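Local coordinates for protein endo-beta-1,2-glucanase (Talaromyces funiculosus, PDB 6IMV) that hydrolyses internal linkages of beta-1,2-glucan as an endo-acting glycoside hydrolase and binds the disaccharide sophorose, at residues I64-E70 against K409-Y414; I347-T351 against G426-T432. One frame throughout, in Å; residues are numbered along the deposited sequence.

Both contacts reach the same antiparallel sheet, on the same side of the chain's centre. Interaction 1 lies farther out, about 23 Å from that centre to its own. It joins a hairpin loop to the chain before and after the short strand 411-412, and several of its loop residues are partly exposed. Interaction 2 is about 17 Å from the centre, and all its touching residues are buried. It links strand 347-352 of a two-stranded sheet to strand 427-432 beside the bound sugar. Leu-431 packs on Asn-412 and Tyr-414, and Ile-64 probably hydrogen-bonds to Ala-429. Interaction 1 has one direct hydrogen bond, a lysine over an indole and a water bridge; interaction 2 has three direct bonds plus water.

Interaction 1 of 2, residues I64-E70 against K409-Y414; sequences IDWVTGE and KMQNIY
The hairpin loop between strands 57-64 and 71-78 meets the chain before and after the short strand 411-412, with Trp-66 against Lys-409 ahead of that strand and Ile-64 and Gly-69 against Tyr-414 past it. Bends at chi3 (92°) and chi4 (76°) lay the end of the lysine across the indole. Lys-409 CE stands over the six-membered ring of Trp-66, 3.6 Å from its centroid, as a CH-pi contact. Lys-409 NZ lies over the five-membered ring, 3.8 Å from that centroid, as a cation-pi contact. The same NZ donates to Trp-66 O at 2.9 Å, from outside the carbonyl plane. Val-499 O takes another of its bonds. Two carbonyls and a ring face thus hold the ammonium group.

At the other end, Gly-69 O comes to the edge of the tyrosine ring, 3.5 Å from Tyr-414 CE2. A water donates to this Gly-69 O at 2.6 Å and accepts from Ile-413 N at 3.0 Å. Ile-64 CG2 packs obliquely on the ring, 4.0 Å from Tyr-414 CE2. Tyr-414 OH bonds to Gly-71 N, just past the loop. Each side is shaped by its own Asx turn: Asp-65 OD2 accepts from Val-67 N, and Asn-412 OD1 from Tyr-414 N. The whole is a beta-hairpin loop packed against a short strand of the same sheet and its flanking residues.

Interaction 2 of 2, residues I347-T351 against G426-T432; sequences INNVT and GVSALLT. With NAG (2-acetamido-2-deoxy-beta-D-glucopyranose), chain C; BGC (beta-D-glucopyranose), chain I.
Ser-428 OG is set opposite its own backbone N (chi1 -174°), which brings it to Asn-349 O, while Thr-351 OG1 stays beside its backbone N (chi1 -62°) and faces Ala-429 N. Ser-428 OG donates to Asn-349 O at 2.9 Å, from above the carbonyl plane. Ala-429 N donates to Thr-351 OG1 at 2.8 Å. The third direct bond runs from Thr-351 N to Val-427 O at 2.9 Å and is nearly straight (164°). One water joins Thr-351 O to Val-427 N. Val-350 CG1 packs on the backbone of Gly-426, 3.6 Å from its C atom.

Ala-429 centres an inverse gamma turn, and beyond it Leu-430 crosses Asn-348 at about a right angle. Leu-430 CD2 packs 3.4 Å from Asn-348 ND2. Thr-432 CG2 lies close to glucose O4. Thr-432 OG1 bonds to Glu-418 and caps the following helix. Asn-349, the residue after Asn-348, carries the N-linked glycan on its ND2. The two adjacent asparagines thus do different work: the amide of Asn-349 is bonded covalently to a glycan, while Asn-348 ND2 donates both to glucose O4, at 2.9 Å, and to Glu-418, which probably fixes the rotation of its amide.

Interaction 1 of 2, residues I64-E70 against K409-Y414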
loop_
_atom_site.group_PDB
_atom_site.type_symbol
_atom_site.label_atom_id
_atom_site.label_comp_id
_atom_site.label_asym_id
_atom_site.label_seq_id
_atom_site.Cartn_x
_atom_site.Cartn_y
_atom_site.Cartn_z
ATOM N N ILE A 64 6.996 19.346 -1.753
ATOM C CA ILE A 64 7.864 20.090 -0.862
ATOM C C ILE A 64 8.793 20.941 -1.731
ATOM O O ILE A 64 9.101 20.574 -2.880
ATOM C CB ILE A 64 8.625 19.157 0.108
ATOM C CG1 ILE A 64 9.539 18.162 -0.621
ATOM C CG2 ILE A 64 7.641 18.443 1.011
ATOM C CD1 ILE A 64 10.237 17.169 0.297
ATOM N N ASP A 65 9.213 22.083 -1.181
ATOM C CA ASP A 65 9.988 23.067 -1.919
ATOM C C ASP A 65 11.337 22.460 -2.328
ATOM O O ASP A 65 12.035 21.828 -1.532
ATOM C CB ASP A 65 10.162 24.346 -1.101
ATOM C CG ASP A 65 10.904 25.438 -1.848
ATOM O OD1 ASP A 65 10.248 26.158 -2.598
ATOM O OD2 ASP A 65 12.144 25.521 -1.694
ATOM N N TRP A 66 11.702 22.684 -3.589
ATOM C CA TRP A 66 12.913 22.162 -4.177
ATOM C C TRP A 66 14.143 22.455 -3.306
ATOM O O TRP A 66 14.995 21.590 -3.141
ATOM C CB TRP A 66 13.108 22.713 -5.592
ATOM C CG TRP A 66 14.342 22.159 -6.224
ATOM C CD1 TRP A 66 15.549 22.782 -6.391
ATOM C CD2 TRP A 66 14.513 20.816 -6.705
ATOM N NE1 TRP A 66 16.443 21.929 -6.986
ATOM C CE2 TRP A 66 15.834 20.717 -7.188
ATOM C CE3 TRP A 66 13.672 19.702 -6.789
ATOM C CZ2 TRP A 66 16.327 19.545 -7.755
ATOM C CZ3 TRP A 66 14.164 18.544 -7.342
ATOM C CH2 TRP A 66 15.474 18.468 -7.814
ATOM N N VAL A 67 14.230 23.676 -2.771
ATOM C CA VAL A 67 15.384 24.125 -2.006
ATOM C C VAL A 67 15.194 23.812 -0.516
ATOM O O VAL A 67 16.097 23.258 0.103
ATOM C CB VAL A 67 15.673 25.620 -2.241
ATOM C CG1 VAL A 67 16.761 26.144 -1.302
ATOM C CG2 VAL A 67 16.024 25.894 -3.699
ATOM N N THR A 68 14.051 24.191 0.067
ATOM C CA THR A 68 13.907 24.148 1.530
ATOM C C THR A 68 13.489 22.760 2.026
ATOM O O THR A 68 13.767 22.430 3.166
ATOM C CB THR A 68 12.915 25.192 2.051
ATOM O OG1 THR A 68 11.599 24.769 1.700
ATOM C CG2 THR A 68 13.203 26.583 1.528
ATOM N N GLY A 69 12.767 21.999 1.193
ATOM C CA GLY A 69 12.190 20.711 1.600
ATOM C C GLY A 69 10.996 20.863 2.538
ATOM O O GLY A 69 10.614 19.902 3.212
ATOM N N GLU A 70 10.386 22.057 2.564
ATOM C CA GLU A 70 9.186 22.332 3.372
ATOM C C GLU A 70 7.933 22.122 2.518
ATOM O O GLU A 70 7.950 22.372 1.309
ATOM C CB GLU A 70 9.220 23.762 3.921
ATOM C CG GLU A 70 10.182 23.920 5.081
ATOM C CD GLU A 70 10.579 25.343 5.432
ATOM O OE1 GLU A 70 10.831 26.155 4.517
ATOM O OE2 GLU A 70 10.658 25.626 6.622
ATOM N N LYS A 409 18.813 14.897 -1.421
ATOM C CA LYS A 409 17.426 15.343 -1.241
ATOM C C LYS A 409 16.475 14.185 -0.905
ATOM O O LYS A 409 15.285 14.369 -0.977
ATOM C CB LYS A 409 16.886 16.049 -2.491
ATOM C CG LYS A 409 17.804 17.073 -3.139
ATOM C CD LYS A 409 17.191 17.705 -4.382
ATOM C CE LYS A 409 16.436 18.978 -4.078
ATOM N NZ LYS A 409 17.344 20.132 -3.843
ATOM N N MET A 410 16.987 13.022 -0.494
ATOM C CA MET A 410 16.129 11.848 -0.366
ATOM C C MET A 410 15.656 11.644 1.083
ATOM O O MET A 410 14.869 10.730 1.348
ATOM C CB MET A 410 16.822 10.602 -0.917
ATOM C CG MET A 410 16.800 10.565 -2.443
ATOM S SD MET A 410 15.093 10.695 -3.092
ATOM C CE MET A 410 14.442 9.084 -2.654
ATOM N N GLN A 411 16.081 12.522 1.996
ATOM C CA GLN A 411 15.407 12.707 3.281
ATOM C C GLN A 411 14.947 14.161 3.407
ATOM O O GLN A 411 15.554 15.094 2.842
ATOM C CB GLN A 411 16.297 12.357 4.476
ATOM C CG GLN A 411 16.668 10.888 4.569
ATOM C CD GLN A 411 17.511 10.608 5.790
ATOM O OE1 GLN A 411 18.690 10.982 5.868
ATOM N NE2 GLN A 411 16.901 9.951 6.771
ATOM N N ASN A 412 13.865 14.335 4.177
ATOM C CA ASN A 412 13.268 15.627 4.453
ATOM C C ASN A 412 12.702 15.601 5.878
ATOM O O ASN A 412 12.709 14.552 6.515
ATOM C CB ASN A 412 12.203 15.966 3.405
ATOM C CG ASN A 412 11.116 14.920 3.322
ATOM O OD1 ASN A 412 10.235 14.868 4.178
ATOM N ND2 ASN A 412 11.161 14.092 2.293
ATOM N N ILE A 413 12.172 16.742 6.336
ATOM C CA ILE A 413 11.643 16.887 7.710
ATOM C C ILE A 413 10.332 16.117 7.891
ATOM O O ILE A 413 9.769 16.139 8.990
ATOM C CB ILE A 413 11.461 18.367 8.102
ATOM C CG1 ILE A 413 10.519 19.125 7.163
ATOM C CG2 ILE A 413 12.805 19.062 8.230
ATOM C CD1 ILE A 413 10.048 20.449 7.723
ATOM N N TYR A 414 9.853 15.443 6.836
ATOM C CA TYR A 414 8.700 14.539 6.928
ATOM C C TYR A 414 9.110 13.092 6.610
ATOM O O TYR A 414 8.244 12.258 6.309
ATOM C CB TYR A 414 7.590 15.011 5.982
ATOM C CG TYR A 414 7.366 16.503 5.957
ATOM C CD1 TYR A 414 6.525 17.119 6.871
ATOM C CD2 TYR A 414 8.013 17.306 5.025
ATOM C CE1 TYR A 414 6.328 18.495 6.858
ATOM C CE2 TYR A 414 7.814 18.673 4.985
ATOM C CZ TYR A 414 6.972 19.268 5.907
ATOM O OH TYR A 414 6.798 20.616 5.862
HETATM O O HOH W 1 12.768 18.981 4.440
#

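Interaction 2 of 2, residues I347-T351 against G426-T432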
loop_
_atom_site.group_PDB
_atom_site.type_symbol
_atom_site.label_atom_id
_atom_site.label_comp_id
_atom_site.label_asym_id
_atom_site.label_seq_id
_atom_site.Cartn_x
_atom_site.Cartn_y
_atom_site.Cartn_z
ATOM N N ILE A 347 5.583 4.886 -9.217
ATOM C CA ILE A 347 6.048 6.053 -8.460
ATOM C C ILE A 347 5.893 7.325 -9.305
ATOM O O ILE A 347 5.914 7.279 -10.546
ATOM C CB ILE A 347 7.517 5.838 -8.027
ATOM C CG1 ILE A 347 7.950 6.809 -6.934
ATOM C CG2 ILE A 347 8.474 5.897 -9.219
ATOM C CD1 ILE A 347 7.288 6.561 -5.605
ATOM N N ASN A 348 5.757 8.464 -8.614
ATOM C CA ASN A 348 5.830 9.777 -9.235
ATOM C C ASN A 348 7.247 10.011 -9.762
ATOM O O ASN A 348 8.242 9.607 -9.147
ATOM C CB ASN A 348 5.410 10.899 -8.282
ATOM C CG ASN A 348 3.908 10.968 -8.133
ATOM O OD1 ASN A 348 3.221 11.488 -9.013
ATOM N ND2 ASN A 348 3.389 10.404 -7.057
ATOM N N ASN A 349 7.296 10.680 -10.917
ATOM C CA ASN A 349 8.510 11.078 -11.594
ATOM C C ASN A 349 9.102 12.292 -10.874
ATOM O O ASN A 349 8.486 12.844 -9.943
ATOM C CB ASN A 349 8.210 11.399 -13.060
ATOM C CG ASN A 349 9.376 11.188 -14.004
ATOM O OD1 ASN A 349 10.516 10.984 -13.577
ATOM N ND2 ASN A 349 9.080 11.240 -15.294
ATOM N N VAL A 350 10.280 12.717 -11.337
ATOM C CA VAL A 350 11.017 13.839 -10.763
ATOM C C VAL A 350 10.212 15.139 -10.889
ATOM O O VAL A 350 9.344 15.296 -11.760
ATOM C CB VAL A 350 12.400 13.996 -11.415
ATOM C CG1 VAL A 350 13.250 12.756 -11.244
ATOM C CG2 VAL A 350 12.308 14.365 -12.890
ATOM N N THR A 351 10.539 16.070 -9.992
ATOM C CA THR A 351 10.104 17.436 -10.037
ATOM C C THR A 351 10.975 18.202 -11.039
ATOM O O THR A 351 12.191 18.035 -11.074
ATOM C CB THR A 351 10.219 18.088 -8.651
ATOM O OG1 THR A 351 9.362 17.378 -7.757
ATOM C CG2 THR A 351 9.861 19.559 -8.656
ATOM N N GLY A 426 18.053 13.975 -10.684
ATOM C CA GLY A 426 16.726 14.488 -10.402
ATOM C C GLY A 426 16.056 13.740 -9.261
ATOM O O GLY A 426 16.374 12.586 -8.996
ATOM N N VAL A 427 15.106 14.418 -8.615
ATOM C CA VAL A 427 14.374 13.901 -7.478
ATOM C C VAL A 427 12.911 14.341 -7.614
ATOM O O VAL A 427 12.627 15.417 -8.153
ATOM C CB VAL A 427 15.027 14.399 -6.171
ATOM C CG1 VAL A 427 14.106 14.289 -4.980
ATOM C CG2 VAL A 427 16.335 13.685 -5.880
ATOM N N SER A 428 11.990 13.491 -7.144
ATOM C CA SER A 428 10.587 13.861 -6.978
ATOM C C SER A 428 10.428 14.524 -5.611
ATOM O O SER A 428 10.428 13.838 -4.592
ATOM C CB SER A 428 9.676 12.666 -7.109
ATOM O OG SER A 428 8.315 13.067 -7.081
ATOM N N ALA A 429 10.323 15.857 -5.600
ATOM C CA ALA A 429 10.258 16.624 -4.354
ATOM C C ALA A 429 8.815 16.580 -3.848
ATOM O O ALA A 429 8.040 17.538 -3.981
ATOM C CB ALA A 429 10.757 18.029 -4.595
ATOM N N LEU A 430 8.450 15.408 -3.325
ATOM C CA LEU A 430 7.083 15.046 -3.090
ATOM C C LEU A 430 7.026 14.040 -1.936
ATOM O O LEU A 430 7.991 13.300 -1.700
ATOM C CB LEU A 430 6.545 14.453 -4.397
ATOM C CG LEU A 430 5.069 14.049 -4.403
ATOM C CD1 LEU A 430 4.182 15.277 -4.413
ATOM C CD2 LEU A 430 4.757 13.156 -5.592
ATOM N N LEU A 431 5.898 14.050 -1.214
ATOM C CA LEU A 431 5.558 13.042 -0.220
ATOM C C LEU A 431 4.213 12.416 -0.602
ATOM O O LEU A 431 3.284 13.151 -0.896
ATOM C CB LEU A 431 5.435 13.699 1.161
ATOM C CG LEU A 431 6.502 14.722 1.538
ATOM C CD1 LEU A 431 6.066 15.485 2.779
ATOM C CD2 LEU A 431 7.859 14.062 1.748
ATOM N N THR A 432 4.107 11.081 -0.563
ATOM C CA THR A 432 2.818 10.407 -0.686
ATOM C C THR A 432 2.732 9.261 0.325
ATOM O O THR A 432 3.759 8.736 0.757
ATOM C CB THR A 432 2.578 9.870 -2.107
ATOM O OG1 THR A 432 3.532 8.846 -2.379
ATOM C CG2 THR A 432 2.669 10.944 -3.174
HETATM C C1 NAG C . 10.043 11.062 -16.349
HETATM C C2 NAG C . 9.297 10.833 -17.649
HETATM C C3 NAG C . 10.313 10.548 -18.746
HETATM C C4 NAG C . 11.265 11.717 -18.886
HETATM C C5 NAG C . 11.869 12.081 -17.536
HETATM C C6 NAG C . 12.629 13.400 -17.637
HETATM C C7 NAG C . 7.087 9.885 -17.164
HETATM C C8 NAG C . 6.257 8.634 -17.206
HETATM N N2 NAG C . 8.354 9.738 -17.530
HETATM O O3 NAG C . 9.644 10.314 -19.973
HETATM O O4 NAG C . 12.317 11.311 -19.775
HETATM O O5 NAG C . 10.875 12.206 -16.510
HETATM O O6 NAG C . 13.269 13.637 -16.388
HETATM O O7 NAG C . 6.625 10.958 -16.817
HETATM C C2 BGC I . -1.685 9.395 -9.273
HETATM C C3 BGC I . -0.747 10.326 -8.484
HETATM C C4 BGC I . -0.461 9.796 -7.065
HETATM C C5 BGC I . -0.083 8.308 -7.128
HETATM C C6 BGC I . 0.146 7.683 -5.749
HETATM C C1 BGC I . -1.199 7.954 -9.194
HETATM O O1 BGC I . -2.048 7.027 -9.876
HETATM O O2 BGC I . -1.678 9.787 -10.635
HETATM O O3 BGC I . -1.295 11.643 -8.404
HETATM O O4 BGC I . 0.580 10.554 -6.416
HETATM O O5 BGC I . -1.101 7.575 -7.822
HETATM O O6 BGC I . -1.082 7.693 -5.026
HETATM O O HOH W 2 14.495 16.695 -10.473
HETATM O O HOH W 3 7.228 18.788 -6.519
#